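PDB 6AHP: flagellar protein FliL from Vibrio alginolyticus, which assists the function of the bacterial flagellar motor, probably through a periplasmic core domain that resembles stomatin. Local coordinates for residues Glu44-His49 against Lys96-Lys101. Sequence-based numbering, arbitrary orientation.
Sequences ELARYH and KPVIEK
Val98 has CG1 anti to its backbone N (chi1 172°), and this torsion sends the methyl to helix 40-48, where it meets Leu45 and Ala46. In Leu45, chi1 of -73° sets CG beside the backbone N, and chi2 of 173° extends CD1 to the end of Lys96. CG1 of Val98 spans two consecutive helical residues. Val98 CG1 lies 3.9 Å from Leu45 CB and 4.0 Å from Ala46 CB. It also comes within 3.7 Å of the peptide nitrogen Ala46 N, so it rests on the backbone as well as on the side chains. The second methyl adds to the Leu45 side, with Val98 CG2 4.1 Å from both Leu45 CB and Leu45 CD1. The backbones stay apart: Ala46 CA and Val98 CA are 6.5 Å from each other. Val98 bridges this distance from the centre of a classic gamma turn, closed by a weak hydrogen bond from Ile99 N to Pro97 O, with its CB directed at the helix.

Lys96 joins at the margin. Its chain bends at chi3 and chi4 and crosses the Leu45 side chain at about a right angle. Lys96 NZ stands 3.4 Å from Leu45 CD1, a van der Waals contact between the charged nitrogen and a methyl. The charge is met by Glu41, in a salt bridge on the same helix. No hydrogen bond joins 44-49 to 96-101, and the 185 Å² they bury rests mainly on apolar packing.

The contact joins the short helix 40-48 to the loop between helix 72-94 and strand 101-109. Val98 also packs on Leu90 of helix 72-94, while Ala46 touches Val37 of strand 26-38. Beyond Val98, Glu100 and Lys101 both pair with Met36 in a classic beta bulge, where the loop passes into the antiparallel sheet beside strand 26-38.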
ATOM      1  N   GLU A  44     -17.325  -8.789  -2.623  1.00 28.23           N
ATOM      2  CA  GLU A  44     -16.850  -8.495  -3.970  1.00 27.35           C
ATOM      3  C   GLU A  44     -16.082  -7.172  -4.002  1.00 23.44           C
ATOM      4  O   GLU A  44     -15.044  -7.067  -4.671  1.00 30.86           O
ATOM      5  CB  GLU A  44     -18.032  -8.525  -4.940  1.00 34.03           C
ATOM      6  CG  GLU A  44     -18.870  -7.285  -5.007  1.00 35.74           C
ATOM      7  CD  GLU A  44     -19.563  -7.151  -6.371  1.00 52.11           C
ATOM      8  OE1 GLU A  44     -19.403  -8.078  -7.198  1.00 51.95           O
ATOM      9  OE2 GLU A  44     -20.254  -6.128  -6.613  1.00 58.50           O
ATOM     10  N   LEU A  45     -16.516  -6.182  -3.219  1.00 25.57           N
ATOM     11  CA  LEU A  45     -15.751  -4.941  -3.085  1.00 24.32           C
ATOM     12  C   LEU A  45     -14.370  -5.177  -2.484  1.00 26.47           C
ATOM     13  O   LEU A  45     -13.381  -4.597  -2.946  1.00 24.56           O
ATOM     14  CB  LEU A  45     -16.513  -3.938  -2.232  1.00 24.50           C
ATOM     15  CG  LEU A  45     -17.724  -3.329  -2.943  1.00 28.80           C
ATOM     16  CD1 LEU A  45     -18.529  -2.487  -1.978  1.00 28.63           C
ATOM     17  CD2 LEU A  45     -17.234  -2.497  -4.164  1.00 33.55           C
ATOM     18  N   ALA A  46     -14.283  -5.980  -1.414  1.00 21.34           N
ATOM     19  CA  ALA A  46     -12.984  -6.230  -0.786  1.00 22.26           C
ATOM     20  C   ALA A  46     -12.023  -6.896  -1.759  1.00 26.05           C
ATOM     21  O   ALA A  46     -10.816  -6.607  -1.760  1.00 23.55           O
ATOM     22  CB  ALA A  46     -13.159  -7.109   0.463  1.00 22.68           C
ATOM     23  N   ARG A  47     -12.538  -7.798  -2.598  1.00 23.70           N
ATOM     24  CA  ARG A  47     -11.672  -8.442  -3.583  1.00 27.73           C
ATOM     25  C   ARG A  47     -11.278  -7.466  -4.697  1.00 27.74           C
ATOM     26  O   ARG A  47     -10.124  -7.447  -5.118  1.00 29.89           O
ATOM     27  CB  ARG A  47     -12.354  -9.675  -4.182  1.00 26.26           C
ATOM     28  CG  ARG A  47     -12.805 -10.688  -3.160  1.00 31.43           C
ATOM     29  CD  ARG A  47     -13.316 -11.947  -3.855  1.00 36.87           C
ATOM     30  NE  ARG A  47     -13.715 -12.973  -2.907  1.00 38.52           N
ATOM     31  CZ  ARG A  47     -12.864 -13.800  -2.310  1.00 41.59           C
ATOM     32  NH1 ARG A  47     -11.563 -13.715  -2.569  1.00 42.89           N
ATOM     33  NH2 ARG A  47     -13.311 -14.708  -1.453  1.00 41.69           N
ATOM     34  N   TYR A  48     -12.212  -6.644  -5.176  1.00 28.82           N
ATOM     35  CA  TYR A  48     -11.884  -5.748  -6.283  1.00 26.89           C
ATOM     36  C   TYR A  48     -10.854  -4.693  -5.866  1.00 29.68           C
ATOM     37  O   TYR A  48      -9.948  -4.353  -6.639  1.00 28.13           O
ATOM     38  CB  TYR A  48     -13.165  -5.097  -6.803  1.00 32.82           C
ATOM     39  CG  TYR A  48     -12.943  -4.117  -7.958  1.00 32.50           C
ATOM     40  CD1 TYR A  48     -12.885  -4.565  -9.293  1.00 31.52           C
ATOM     41  CD2 TYR A  48     -12.811  -2.768  -7.722  1.00 27.36           C
ATOM     42  CE1 TYR A  48     -12.670  -3.675 -10.340  1.00 30.26           C
ATOM     43  CE2 TYR A  48     -12.606  -1.863  -8.771  1.00 27.86           C
ATOM     44  CZ  TYR A  48     -12.537  -2.324 -10.071  1.00 28.54           C
ATOM     45  OH  TYR A  48     -12.332  -1.424 -11.089  1.00 28.53           O
ATOM     46  N   HIS A  49     -10.979  -4.165  -4.644  1.00 27.16           N
ATOM     47  CA  HIS A  49     -10.105  -3.118  -4.131  1.00 24.89           C
ATOM     48  C   HIS A  49      -8.899  -3.653  -3.377  1.00 20.33           C
ATOM     49  O   HIS A  49      -8.265  -2.898  -2.628  1.00 23.02           O
ATOM     50  CB  HIS A  49     -10.919  -2.173  -3.252  1.00 24.43           C
ATOM     51  CG  HIS A  49     -11.901  -1.374  -4.040  1.00 27.42           C
ATOM     52  ND1 HIS A  49     -11.517  -0.300  -4.814  1.00 26.42           N
ATOM     53  CD2 HIS A  49     -13.225  -1.543  -4.263  1.00 28.67           C
ATOM     54  CE1 HIS A  49     -12.575   0.193  -5.437  1.00 24.98           C
ATOM     55  NE2 HIS A  49     -13.622  -0.541  -5.119  1.00 28.59           N
ATOM     56  N   LYS A  96     -17.872   3.722   1.266  1.00 34.88           N
ATOM     57  CA  LYS A  96     -18.253   2.736   2.264  1.00 33.46           C
ATOM     58  C   LYS A  96     -16.999   2.049   2.809  1.00 28.25           C
ATOM     59  O   LYS A  96     -16.061   1.898   2.138  1.00 24.94           O
ATOM     60  CB  LYS A  96     -19.261   1.677   1.852  1.00 36.45           C
ATOM     61  CG  LYS A  96     -19.689   1.538   0.451  1.00 40.88           C
ATOM     62  CD  LYS A  96     -21.091   0.998   0.457  1.00 43.81           C
ATOM     63  CE  LYS A  96     -21.305   0.059  -0.679  1.00 44.90           C
ATOM     64  NZ  LYS A  96     -21.222  -1.329  -0.195  1.00 53.68           N
ATOM     65  N   PRO A  97     -17.042   1.645   4.049  1.00 25.92           N
ATOM     66  CA  PRO A  97     -15.963   1.014   4.785  1.00 25.71           C
ATOM     67  C   PRO A  97     -15.534  -0.330   4.245  1.00 25.75           C
ATOM     68  O   PRO A  97     -14.429  -0.650   4.413  1.00 22.97           O
ATOM     69  CB  PRO A  97     -16.485   0.959   6.198  1.00 26.64           C
ATOM     70  CG  PRO A  97     -17.913   0.958   6.057  1.00 29.08           C
ATOM     71  CD  PRO A  97     -18.196   1.836   4.897  1.00 28.15           C
ATOM     72  N   VAL A  98     -16.489  -1.093   3.750  1.00 25.49           N
ATOM     73  CA  VAL A  98     -16.358  -2.396   3.157  1.00 24.05           C
ATOM     74  C   VAL A  98     -16.094  -3.534   4.121  1.00 23.30           C
ATOM     75  O   VAL A  98     -16.814  -4.434   4.158  1.00 24.88           O
ATOM     76  CB  VAL A  98     -15.399  -2.412   1.950  1.00 25.36           C
ATOM     77  CG1 VAL A  98     -15.112  -3.783   1.436  1.00 24.41           C
ATOM     78  CG2 VAL A  98     -15.854  -1.449   0.911  1.00 26.51           C
ATOM     79  N   ILE A  99     -15.057  -3.467   4.882  1.00 18.96           N
ATOM     80  CA  ILE A  99     -14.738  -4.523   5.778  1.00 22.24           C
ATOM     81  C   ILE A  99     -15.236  -4.348   7.180  1.00 25.43           C
ATOM     82  O   ILE A  99     -15.557  -3.303   7.562  1.00 22.43           O
ATOM     83  CB  ILE A  99     -13.213  -4.779   5.858  1.00 19.87           C
ATOM     84  CG1 ILE A  99     -12.483  -3.600   6.459  1.00 21.08           C
ATOM     85  CG2 ILE A  99     -12.654  -5.059   4.527  1.00 20.05           C
ATOM     86  CD1 ILE A  99     -11.107  -3.903   6.976  1.00 22.06           C
ATOM     87  N   GLU A 100     -15.342  -5.435   7.892  1.00 22.73           N
ATOM     88  CA  GLU A 100     -15.555  -5.500   9.328  1.00 24.75           C
ATOM     89  C   GLU A 100     -14.285  -5.171  10.102  1.00 25.64           C
ATOM     90  O   GLU A 100     -14.317  -4.359  11.028  1.00 24.88           O
ATOM     91  CB  GLU A 100     -16.059  -6.893   9.719  1.00 27.51           C
ATOM     92  CG  GLU A 100     -17.450  -7.167   9.222  1.00 35.31           C
ATOM     93  CD  GLU A 100     -18.530  -6.622  10.161  1.00 54.66           C
ATOM     94  OE1 GLU A 100     -19.211  -5.627   9.773  1.00 53.12           O
ATOM     95  OE2 GLU A 100     -18.683  -7.194  11.277  1.00 50.90           O
ATOM     96  N   LYS A 101     -13.267  -5.985   9.813  1.00 24.44           N
ATOM     97  CA  LYS A 101     -11.989  -5.864  10.498  1.00 24.69           C
ATOM     98  C   LYS A 101     -10.997  -6.728   9.743  1.00 24.40           C
ATOM     99  O   LYS A 101     -11.384  -7.604   8.967  1.00 21.88           O
ATOM    100  CB  LYS A 101     -12.090  -6.303  11.975  1.00 30.07           C
ATOM    101  CG  LYS A 101     -12.790  -7.669  12.152  1.00 27.88           C
ATOM    102  CD  LYS A 101     -12.445  -8.360  13.466  1.00 33.01           C
ATOM    103  CE  LYS A 101     -13.387  -7.978  14.581  1.00 39.99           C
ATOM    104  NZ  LYS A 101     -14.840  -8.195  14.282  1.00 42.40           N
TER